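Local coordinates for protein argonaute (Marinitoga piezophila, PDB 5I4A) that cuts single-stranded DNA targets under the direction of short RNA guides that carry a 5'-hydroxyl, and may help defend the bacterium against mobile genetic elements, at residues I17-F22 and W52-D57; S37-F42 and I62-V67; K282-Y287 and A331-S336. One frame throughout, in Å; residues are numbered along the deposited sequence.

Contact 1: I17-F22 and W52-D57; sequences IKRLYF and WIEIPD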
loop_
_atom_site.group_PDB
_atom_site.type_symbol
_atom_site.label_atom_id
_atom_site.label_comp_id
_atom_site.label_asym_id
_atom_site.label_seq_id
_atom_site.Cartn_x
_atom_site.Cartn_y
_atom_site.Cartn_z
ATOM N N ILE A 17 12.372 26.598 16.841
ATOM C CA ILE A 17 12.085 25.726 17.973
ATOM C C ILE A 17 12.819 26.264 19.191
ATOM O O ILE A 17 13.989 26.653 19.098
ATOM C CB ILE A 17 12.501 24.268 17.682
ATOM C CG1 ILE A 17 11.714 23.718 16.491
ATOM C CG2 ILE A 17 12.314 23.386 18.910
ATOM C CD1 ILE A 17 10.216 23.899 16.612
ATOM N N LYS A 18 12.128 26.297 20.326
ATOM C CA LYS A 18 12.710 26.717 21.593
ATOM C C LYS A 18 12.903 25.498 22.483
ATOM O O LYS A 18 12.003 24.660 22.599
ATOM C CB LYS A 18 11.828 27.754 22.295
ATOM C CG LYS A 18 12.402 28.245 23.617
ATOM C CD LYS A 18 12.116 29.720 23.855
ATOM C CE LYS A 18 10.891 29.930 24.732
ATOM N NZ LYS A 18 10.678 31.375 25.029
ATOM N N ARG A 19 14.076 25.398 23.105
ATOM C CA ARG A 19 14.386 24.308 24.022
ATOM C C ARG A 19 14.603 24.879 25.415
ATOM O O ARG A 19 15.540 25.656 25.634
ATOM C CB ARG A 19 15.614 23.522 23.555
ATOM C CG ARG A 19 15.973 22.361 24.471
ATOM C CD ARG A 19 16.765 21.272 23.761
ATOM N NE ARG A 19 17.920 21.785 23.032
ATOM C CZ ARG A 19 18.167 21.531 21.751
ATOM N NH1 ARG A 19 17.346 20.760 21.054
ATOM N NH2 ARG A 19 19.245 22.040 21.170
ATOM N N LEU A 20 13.739 24.494 26.349
ATOM C CA LEU A 20 13.797 24.942 27.733
ATOM C C LEU A 20 14.340 23.824 28.613
ATOM O O LEU A 20 14.157 22.642 28.320
ATOM C CB LEU A 20 12.413 25.365 28.231
ATOM C CG LEU A 20 11.642 26.348 27.348
ATOM C CD1 LEU A 20 10.275 26.632 27.941
ATOM C CD2 LEU A 20 12.428 27.630 27.176
ATOM N N TYR A 21 15.002 24.208 29.703
ATOM C CA TYR A 21 15.656 23.262 30.593
ATOM C C TYR A 21 15.112 23.390 32.008
ATOM O O TYR A 21 14.711 24.473 32.445
ATOM C CB TYR A 21 17.174 23.473 30.606
ATOM C CG TYR A 21 17.857 23.073 29.318
ATOM C CD1 TYR A 21 17.935 23.953 28.248
ATOM C CD2 TYR A 21 18.425 21.814 29.175
ATOM C CE1 TYR A 21 18.559 23.591 27.070
ATOM C CE2 TYR A 21 19.052 21.443 28.001
ATOM C CZ TYR A 21 19.118 22.337 26.954
ATOM O OH TYR A 21 19.741 21.974 25.783
ATOM N N PHE A 22 15.111 22.265 32.722
ATOM C CA PHE A 22 14.645 22.198 34.098
ATOM C C PHE A 22 15.561 21.272 34.882
ATOM O O PHE A 22 16.131 20.329 34.327
ATOM C CB PHE A 22 13.194 21.695 34.180
ATOM C CG PHE A 22 12.224 22.511 33.373
ATOM C CD1 PHE A 22 12.022 22.242 32.030
ATOM C CD2 PHE A 22 11.520 23.552 33.957
ATOM C CE1 PHE A 22 11.136 22.994 31.283
ATOM C CE2 PHE A 22 10.630 24.308 33.216
ATOM C CZ PHE A 22 10.438 24.028 31.879
ATOM N N TRP A 52 14.733 18.516 29.655
ATOM C CA TRP A 52 14.443 19.587 28.715
ATOM C C TRP A 52 13.228 19.248 27.861
ATOM O O TRP A 52 12.770 18.102 27.802
ATOM C CB TRP A 52 15.653 19.902 27.824
ATOM C CG TRP A 52 16.440 18.714 27.362
ATOM C CD1 TRP A 52 17.413 18.054 28.058
ATOM C CD2 TRP A 52 16.351 18.065 26.088
ATOM N NE1 TRP A 52 17.923 17.027 27.302
ATOM C CE2 TRP A 52 17.288 17.012 26.089
ATOM C CE3 TRP A 52 15.563 18.264 24.950
ATOM C CZ2 TRP A 52 17.463 16.168 24.995
ATOM C CZ3 TRP A 52 15.736 17.421 23.866
ATOM C CH2 TRP A 52 16.676 16.386 23.898
ATOM N N ILE A 53 12.710 20.278 27.195
ATOM C CA ILE A 53 11.557 20.161 26.312
ATOM C C ILE A 53 11.777 21.074 25.113
ATOM O O ILE A 53 12.244 22.209 25.259
ATOM C CB ILE A 53 10.240 20.502 27.043
ATOM C CG1 ILE A 53 9.037 20.275 26.124
ATOM C CG2 ILE A 53 10.257 21.934 27.580
ATOM C CD1 ILE A 53 7.709 20.605 26.771
ATOM N N GLU A 54 11.458 20.570 23.925
ATOM C CA GLU A 54 11.555 21.331 22.686
ATOM C C GLU A 54 10.144 21.660 22.217
ATOM O O GLU A 54 9.335 20.753 21.988
ATOM C CB GLU A 54 12.326 20.546 21.626
ATOM C CG GLU A 54 13.805 20.400 21.951
ATOM C CD GLU A 54 14.443 19.186 21.304
ATOM O OE1 GLU A 54 13.708 18.344 20.747
ATOM O OE2 GLU A 54 15.686 19.071 21.359
ATOM N N ILE A 55 9.850 22.950 22.086
ATOM C CA ILE A 55 8.490 23.413 21.813
ATOM C C ILE A 55 8.528 24.400 20.655
ATOM O O ILE A 55 9.584 24.967 20.333
ATOM C CB ILE A 55 7.848 24.067 23.060
ATOM C CG1 ILE A 55 8.693 25.251 23.534
ATOM C CG2 ILE A 55 7.651 23.046 24.163
ATOM C CD1 ILE A 55 7.957 26.193 24.464
ATOM N N PRO A 56 7.387 24.631 20.006
ATOM C CA PRO A 56 7.303 25.742 19.056
ATOM C C PRO A 56 7.426 27.066 19.790
ATOM O O PRO A 56 7.165 27.169 20.991
ATOM C CB PRO A 56 5.913 25.584 18.426
ATOM C CG PRO A 56 5.455 24.202 18.793
ATOM C CD PRO A 56 6.123 23.879 20.091
ATOM N N ASP A 57 7.831 28.097 19.048
ATOM C CA ASP A 57 8.003 29.430 19.622
ATOM C C ASP A 57 6.648 30.128 19.760
ATOM O O ASP A 57 6.368 31.159 19.148
ATOM C CB ASP A 57 8.968 30.253 18.781
ATOM C CG ASP A 57 9.327 31.572 19.434
ATOM O OD1 ASP A 57 9.220 31.665 20.675
ATOM O OD2 ASP A 57 9.714 32.513 18.710
HETATM O O HOH W 1 11.036 32.662 22.762
#
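One face of the Tyr21 ring is covered by the CB of Trp52, a CH-pi contact in which that carbon stands 4.0 Å from the ring centroid. The two ring systems run side by side in the same direction, their planes inclined at 47°, a slant that is neither a stack nor a T-shape. Arg19 CD meets the indole obliquely, 3.5 Å from Trp52 CE3, while the guanidinium stands steeply to the indole plane, and Arg19 CZ is 5.6 Å from the centroid of the Trp52 six-membered ring, so any cation-pi attraction is at most weak. Trp52 takes up this place with its CG in the crowded position between backbone N and carbonyl carbon (chi1 39°). At the guanidinium edge sits the carboxylate of Glu54: NH1 of Arg19 gives a salt-bridge hydrogen bond to OE2 of Glu54, modelled very short at 2.4 Å and bent, which reaches the oxygen from above the carboxylate plane. On the other sheet face the Phe22 ring receives Ile53 CG2 at its edge, 4.0 Å from CE1 of Phe22, and Leu20 CD1 touches Ile55 CD1, apolar side chains that suit this buried part of the face.

Beneath the side chains, strands 16-22 and 51-56 pair antiparallel in the four-stranded sheet of the N-terminal domain. Lys18 and Ile55 exchange two backbone bonds, the shorter 2.8 Å from Ile55 N to Lys18 O; Leu20 and Ile53 exchange two more. A water bridges Lys18 NZ to Asp57 OD1.

Glu76 on strand 74-79 accepts from Tyr21 OH and makes a salt bridge with Arg19 NE. Arg19 thus lies between two carboxylates, one from each flanking strand; its positive charge probably offsets theirs, lowers the cost of burying Glu54 and helps both acids stay ionised.

Contact 2: S37-F42 and I62-V67; sequences SRVNNF and ITPKNV
From CB, the side chain of Asn40 leaves the last turn of helix 29-40 with CG anti to the carbonyl carbon (chi1 -73°), and the nearly perpendicular second torsion (chi2 -89°) turns the amide so that both of its polar atoms meet the backbone of Thr63. Asn40 CG lies 3.6 Å from Thr63 N and about as far from Thr63 O. At the tip the branches divide the work. Asn40 OD1 accepts the N-H of Thr63, with 2.8 Å between OD1 and Thr63 N, almost straight at 167° and aimed at a lone pair in the amide plane; the same oxygen, Asn40 OD1, lies 3.3 Å from Ile62 CA and also touches Ile62 CG2. Asn40 ND2 returns a bond to Thr63 O, 2.7 Å long and more bent, again on a lone pair. One amide therefore satisfies the N-H and the C=O of a single residue, as a neighbouring strand might. Asparagine suits the task because it carries a donor and an acceptor on one flat group, and its short stem limits the swing. ND2 also bonds to Leu36 O, one turn back in the helix, which fixes which way round the amide sits.

Val39 adds an apolar flank: Val39 CB packs against Thr63 CG2 at 4.0 Å, and its CG2 reaches the ring of Pro64 at CD. A cis peptide bond precedes Pro64 and bends the chain just beyond the residue gripped by Asn40.

The contact joins the C-terminal end of helix 29-40 to the loop between strands 51-56 and 71-72, at the surface of the N-terminal domain. Past Asn40 the chain turns through Asn41, with positive phi, toward Phe42, which packs on Lys93 and Lys97 of helix 84-101; Lys97 NZ also bonds to Asn40 O.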
loop_
_atom_site.group_PDB
_atom_site.type_symbol
_atom_site.label_atom_id
_atom_site.label_comp_id
_atom_site.label_asym_id
_atom_site.label_seq_id
_atom_site.Cartn_x
_atom_site.Cartn_y
_atom_site.Cartn_z
ATOM N N SER A 37 6.107 14.741 31.211
ATOM C CA SER A 37 5.475 14.329 29.962
ATOM C C SER A 37 4.014 13.958 30.183
ATOM O O SER A 37 3.144 14.322 29.384
ATOM C CB SER A 37 6.237 13.151 29.355
ATOM O OG SER A 37 7.630 13.404 29.293
ATOM N N ARG A 38 3.730 13.244 31.273
ATOM C CA ARG A 38 2.381 12.745 31.518
ATOM C C ARG A 38 1.392 13.884 31.725
ATOM O O ARG A 38 0.280 13.857 31.183
ATOM C CB ARG A 38 2.393 11.818 32.734
ATOM C CG ARG A 38 1.193 10.899 32.846
ATOM C CD ARG A 38 1.187 10.181 34.186
ATOM N NE ARG A 38 0.447 10.938 35.190
ATOM C CZ ARG A 38 0.978 11.863 35.981
ATOM N NH1 ARG A 38 2.268 12.159 35.902
ATOM N NH2 ARG A 38 0.215 12.496 36.852
ATOM N N VAL A 39 1.774 14.898 32.504
ATOM C CA VAL A 39 0.840 15.969 32.835
ATOM C C VAL A 39 0.723 17.012 31.730
ATOM O O VAL A 39 -0.264 17.757 31.696
ATOM C CB VAL A 39 1.241 16.652 34.153
ATOM C CG1 VAL A 39 1.191 15.654 35.301
ATOM C CG2 VAL A 39 2.626 17.259 34.034
ATOM N N ASN A 40 1.695 17.094 30.824
ATOM C CA ASN A 40 1.647 18.050 29.728
ATOM C C ASN A 40 1.243 17.420 28.402
ATOM O O ASN A 40 1.113 18.143 27.410
ATOM C CB ASN A 40 3.003 18.747 29.569
ATOM C CG ASN A 40 3.283 19.747 30.674
ATOM O OD1 ASN A 40 2.932 20.921 30.565
ATOM N ND2 ASN A 40 3.924 19.286 31.742
ATOM N N ASN A 41 1.043 16.100 28.363
ATOM C CA ASN A 41 0.743 15.381 27.122
ATOM C C ASN A 41 1.791 15.679 26.053
ATOM O O ASN A 41 1.483 15.803 24.866
ATOM C CB ASN A 41 -0.663 15.711 26.613
ATOM C CG ASN A 41 -1.747 14.999 27.393
ATOM O OD1 ASN A 41 -1.616 13.822 27.724
ATOM N ND2 ASN A 41 -2.827 15.713 27.694
ATOM N N PHE A 42 3.044 15.794 26.485
ATOM C CA PHE A 42 4.121 16.246 25.609
ATOM C C PHE A 42 5.427 15.712 26.169
ATOM O O PHE A 42 5.779 16.025 27.311
ATOM C CB PHE A 42 4.143 17.773 25.527
ATOM C CG PHE A 42 4.998 18.312 24.419
ATOM C CD1 PHE A 42 6.379 18.295 24.518
ATOM C CD2 PHE A 42 4.419 18.851 23.281
ATOM C CE1 PHE A 42 7.166 18.794 23.502
ATOM C CE2 PHE A 42 5.204 19.354 22.260
ATOM C CZ PHE A 42 6.579 19.325 22.371
ATOM N N ILE A 62 3.360 25.385 30.847
ATOM C CA ILE A 62 3.733 24.058 31.323
ATOM C C ILE A 62 3.040 23.767 32.649
ATOM O O ILE A 62 2.828 24.655 33.482
ATOM C CB ILE A 62 5.267 23.944 31.439
ATOM C CG1 ILE A 62 5.913 24.157 30.068
ATOM C CG2 ILE A 62 5.682 22.592 32.005
ATOM C CD1 ILE A 62 7.425 24.113 30.088
ATOM N N THR A 63 2.674 22.503 32.836
ATOM C CA THR A 63 2.022 22.009 34.045
ATOM C C THR A 63 3.000 21.096 34.799
ATOM O O THR A 63 3.729 20.334 34.171
ATOM C CB THR A 63 0.716 21.248 33.675
ATOM O OG1 THR A 63 -0.262 22.179 33.192
ATOM C CG2 THR A 63 0.139 20.471 34.850
ATOM N N PRO A 64 3.037 21.176 36.143
ATOM C CA PRO A 64 2.250 22.045 37.028
ATOM C C PRO A 64 2.674 23.506 36.990
ATOM O O PRO A 64 3.713 23.839 36.420
ATOM C CB PRO A 64 2.500 21.449 38.416
ATOM C CG PRO A 64 3.823 20.790 38.306
ATOM C CD PRO A 64 3.893 20.251 36.909
ATOM N N LYS A 65 1.857 24.367 37.600
ATOM C CA LYS A 65 2.159 25.794 37.614
ATOM C C LYS A 65 3.516 26.063 38.254
ATOM O O LYS A 65 4.354 26.766 37.681
ATOM C CB LYS A 65 1.058 26.555 38.347
ATOM C CG LYS A 65 1.174 28.068 38.238
ATOM C CD LYS A 65 0.777 28.732 39.542
ATOM C CE LYS A 65 -0.459 29.591 39.379
ATOM N NZ LYS A 65 -1.320 29.528 40.597
ATOM N N ASN A 66 3.761 25.494 39.438
ATOM C CA ASN A 66 5.007 25.817 40.136
ATOM C C ASN A 66 6.245 25.181 39.502
ATOM O O ASN A 66 7.317 25.240 40.121
ATOM C CB ASN A 66 4.914 25.424 41.616
ATOM C CG ASN A 66 4.772 23.909 41.843
ATOM O OD1 ASN A 66 5.195 23.088 41.033
ATOM N ND2 ASN A 66 4.187 23.549 42.978
ATOM N N VAL A 67 6.147 24.592 38.307
ATOM C CA VAL A 67 7.313 23.984 37.679
ATOM C C VAL A 67 8.397 25.015 37.400
ATOM O O VAL A 67 9.555 24.646 37.178
ATOM C CB VAL A 67 6.911 23.242 36.384
ATOM C CG1 VAL A 67 6.691 24.223 35.240
ATOM C CG2 VAL A 67 7.962 22.201 36.012
#

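Contact 3: K282-Y287 and A331-S336; sequences KDVFKY and AELGFS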
loop_
_atom_site.group_PDB
_atom_site.type_symbol
_atom_site.label_atom_id
_atom_site.label_comp_id
_atom_site.label_asym_id
_atom_site.label_seq_id
_atom_site.Cartn_x
_atom_site.Cartn_y
_atom_site.Cartn_z
ATOM N N LYS A 282 -11.092 -3.453 -21.028
ATOM C CA LYS A 282 -11.969 -4.558 -21.396
ATOM C C LYS A 282 -12.253 -4.617 -22.890
ATOM O O LYS A 282 -12.688 -5.667 -23.379
ATOM C CB LYS A 282 -13.282 -4.458 -20.616
ATOM C CG LYS A 282 -14.078 -3.211 -20.927
ATOM C CD LYS A 282 -15.453 -3.253 -20.294
ATOM C CE LYS A 282 -16.223 -1.984 -20.612
ATOM N NZ LYS A 282 -17.655 -2.089 -20.232
ATOM N N ASP A 283 -12.017 -3.534 -23.627
ATOM C CA ASP A 283 -12.106 -3.614 -25.082
ATOM C C ASP A 283 -11.027 -4.486 -25.699
ATOM O O ASP A 283 -11.022 -4.649 -26.919
ATOM C CB ASP A 283 -12.037 -2.210 -25.698
ATOM C CG ASP A 283 -13.380 -1.537 -25.745
ATOM O OD1 ASP A 283 -14.398 -2.248 -25.561
ATOM O OD2 ASP A 283 -13.421 -0.309 -25.978
ATOM N N VAL A 284 -10.126 -5.046 -24.892
ATOM C CA VAL A 284 -9.156 -6.004 -25.414
ATOM C C VAL A 284 -9.864 -7.174 -26.088
ATOM O O VAL A 284 -9.339 -7.761 -27.042
ATOM C CB VAL A 284 -8.207 -6.479 -24.285
ATOM C CG1 VAL A 284 -8.958 -7.320 -23.257
ATOM C CG2 VAL A 284 -7.001 -7.230 -24.850
ATOM N N PHE A 285 -11.062 -7.526 -25.617
ATOM C CA PHE A 285 -11.844 -8.588 -26.239
ATOM C C PHE A 285 -12.512 -8.153 -27.534
ATOM O O PHE A 285 -12.979 -9.013 -28.289
ATOM C CB PHE A 285 -12.904 -9.105 -25.263
ATOM C CG PHE A 285 -12.333 -9.764 -24.043
ATOM C CD1 PHE A 285 -11.828 -11.054 -24.109
ATOM C CD2 PHE A 285 -12.301 -9.100 -22.830
ATOM C CE1 PHE A 285 -11.300 -11.667 -22.989
ATOM C CE2 PHE A 285 -11.776 -9.708 -21.707
ATOM C CZ PHE A 285 -11.274 -10.995 -21.787
ATOM N N LYS A 286 -12.578 -6.850 -27.805
ATOM C CA LYS A 286 -13.061 -6.358 -29.090
ATOM C C LYS A 286 -11.972 -6.342 -30.152
ATOM O O LYS A 286 -12.243 -6.644 -31.319
ATOM C CB LYS A 286 -13.628 -4.941 -28.951
ATOM C CG LYS A 286 -15.034 -4.850 -28.390
ATOM C CD LYS A 286 -15.554 -3.428 -28.518
ATOM C CE LYS A 286 -16.854 -3.232 -27.763
ATOM N NZ LYS A 286 -17.117 -1.784 -27.530
ATOM N N TYR A 287 -10.742 -5.996 -29.771
ATOM C CA TYR A 287 -9.689 -5.694 -30.732
ATOM C C TYR A 287 -8.463 -6.582 -30.574
ATOM O O TYR A 287 -7.448 -6.334 -31.240
ATOM C CB TYR A 287 -9.297 -4.218 -30.619
ATOM C CG TYR A 287 -10.489 -3.286 -30.649
ATOM C CD1 TYR A 287 -11.189 -3.062 -31.828
ATOM C CD2 TYR A 287 -10.915 -2.631 -29.498
ATOM C CE1 TYR A 287 -12.281 -2.212 -31.863
ATOM C CE2 TYR A 287 -12.007 -1.778 -29.523
ATOM C CZ TYR A 287 -12.686 -1.574 -30.710
ATOM O OH TYR A 287 -13.772 -0.728 -30.747
ATOM N N ALA A 331 -10.082 -16.943 -28.612
ATOM C CA ALA A 331 -10.112 -16.447 -29.983
ATOM C C ALA A 331 -10.126 -14.923 -30.013
ATOM O O ALA A 331 -9.374 -14.297 -30.769
ATOM C CB ALA A 331 -11.324 -17.018 -30.719
ATOM N N GLU A 332 -10.972 -14.309 -29.181
ATOM C CA GLU A 332 -11.059 -12.851 -29.150
ATOM C C GLU A 332 -9.737 -12.215 -28.747
ATOM O O GLU A 332 -9.408 -11.121 -29.216
ATOM C CB GLU A 332 -12.170 -12.409 -28.196
ATOM C CG GLU A 332 -13.574 -12.563 -28.762
ATOM C CD GLU A 332 -14.652 -12.447 -27.700
ATOM O OE1 GLU A 332 -15.801 -12.854 -27.975
ATOM O OE2 GLU A 332 -14.354 -11.959 -26.589
ATOM N N LEU A 333 -8.966 -12.880 -27.888
ATOM C CA LEU A 333 -7.693 -12.332 -27.445
ATOM C C LEU A 333 -6.555 -12.609 -28.417
ATOM O O LEU A 333 -5.462 -12.066 -28.233
ATOM C CB LEU A 333 -7.346 -12.873 -26.056
ATOM C CG LEU A 333 -8.280 -12.388 -24.946
ATOM C CD1 LEU A 333 -7.847 -12.941 -23.603
ATOM C CD2 LEU A 333 -8.346 -10.860 -24.911
ATOM N N GLY A 334 -6.776 -13.428 -29.439
ATOM C CA GLY A 334 -5.788 -13.628 -30.476
ATOM C C GLY A 334 -4.926 -14.867 -30.361
ATOM O O GLY A 334 -3.876 -14.926 -31.014
ATOM N N PHE A 335 -5.324 -15.851 -29.558
ATOM C CA PHE A 335 -4.570 -17.096 -29.488
ATOM C C PHE A 335 -4.742 -17.881 -30.783
ATOM O O PHE A 335 -5.852 -18.007 -31.305
ATOM C CB PHE A 335 -5.026 -17.940 -28.297
ATOM C CG PHE A 335 -4.626 -17.380 -26.963
ATOM C CD1 PHE A 335 -3.319 -17.487 -26.518
ATOM C CD2 PHE A 335 -5.557 -16.759 -26.149
ATOM C CE1 PHE A 335 -2.946 -16.975 -25.290
ATOM C CE2 PHE A 335 -5.189 -16.244 -24.922
ATOM C CZ PHE A 335 -3.881 -16.355 -24.492
ATOM N N SER A 336 -3.628 -18.398 -31.307
ATOM C CA SER A 336 -3.692 -19.198 -32.526
ATOM C C SER A 336 -4.572 -20.424 -32.330
ATOM O O SER A 336 -5.376 -20.767 -33.204
ATOM C CB SER A 336 -2.284 -19.606 -32.964
ATOM O OG SER A 336 -1.667 -20.442 -32.000
HETATM O O HOH W 2 -11.343 -9.769 -30.626
#
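Where linker L2 runs into the Mid domain, the short helix 284-287 packs against the C-terminal end of helix 325-333. The ring of Phe285 and the side chain of Leu333 lie alongside each other, pointing the same way, with Phe285 CD1 3.6 Å from Leu333 CD2. Leu333 CD2 also lies 3.9 Å from Val284 CG2, so one leucine branch meets both a beta-branched and an aromatic side chain. Glu332 crosses the phenylalanine at about a right angle, Glu332 OE2 lying 3.5 Å from Phe285 CB, while its aliphatic CB lies against Phe285 O. A water donates to both Phe285 O (3.0 Å) and Glu332 O (2.7 Å), bridging the backbones of the two helices. Helix 325-333 closes in a Schellman motif at Gly334, whose positive phi would jam a CB against the preceding carbonyl oxygen, which explains the glycine. An alanine at Phe285 would remove the ring and would probably loosen the packing on Leu333 and lose the cation-pi partner of Lys416. Helix 412-424, which carries Lys416, also covers Val284 through Tyr420 and Leu333 through Val419.

Overall arrangement
Contacts 1 and 2 belong to the same N-terminal domain and interlock along the chain, since their segments alternate. Their centres are 13 Å apart and they touch: Phe42 CD1 packs on Ile53 CD1 at 3.5 Å, and Phe22 CZ on Ile62 CD1 at 3.5 Å, so the helix end and the loop of contact 2 both border the sheet face that carries Leu20, Ile53 and Ile55. Contact 3, at the L2-Mid boundary, lies in the other half of the molecule, with centres about 66 Å from contact 1 and 69 Å from contact 2. All three are remote from the PIWI catalytic residues, but their nearest atoms come within about 10, 6 and 9 Å of the bound nucleic acid, respectively.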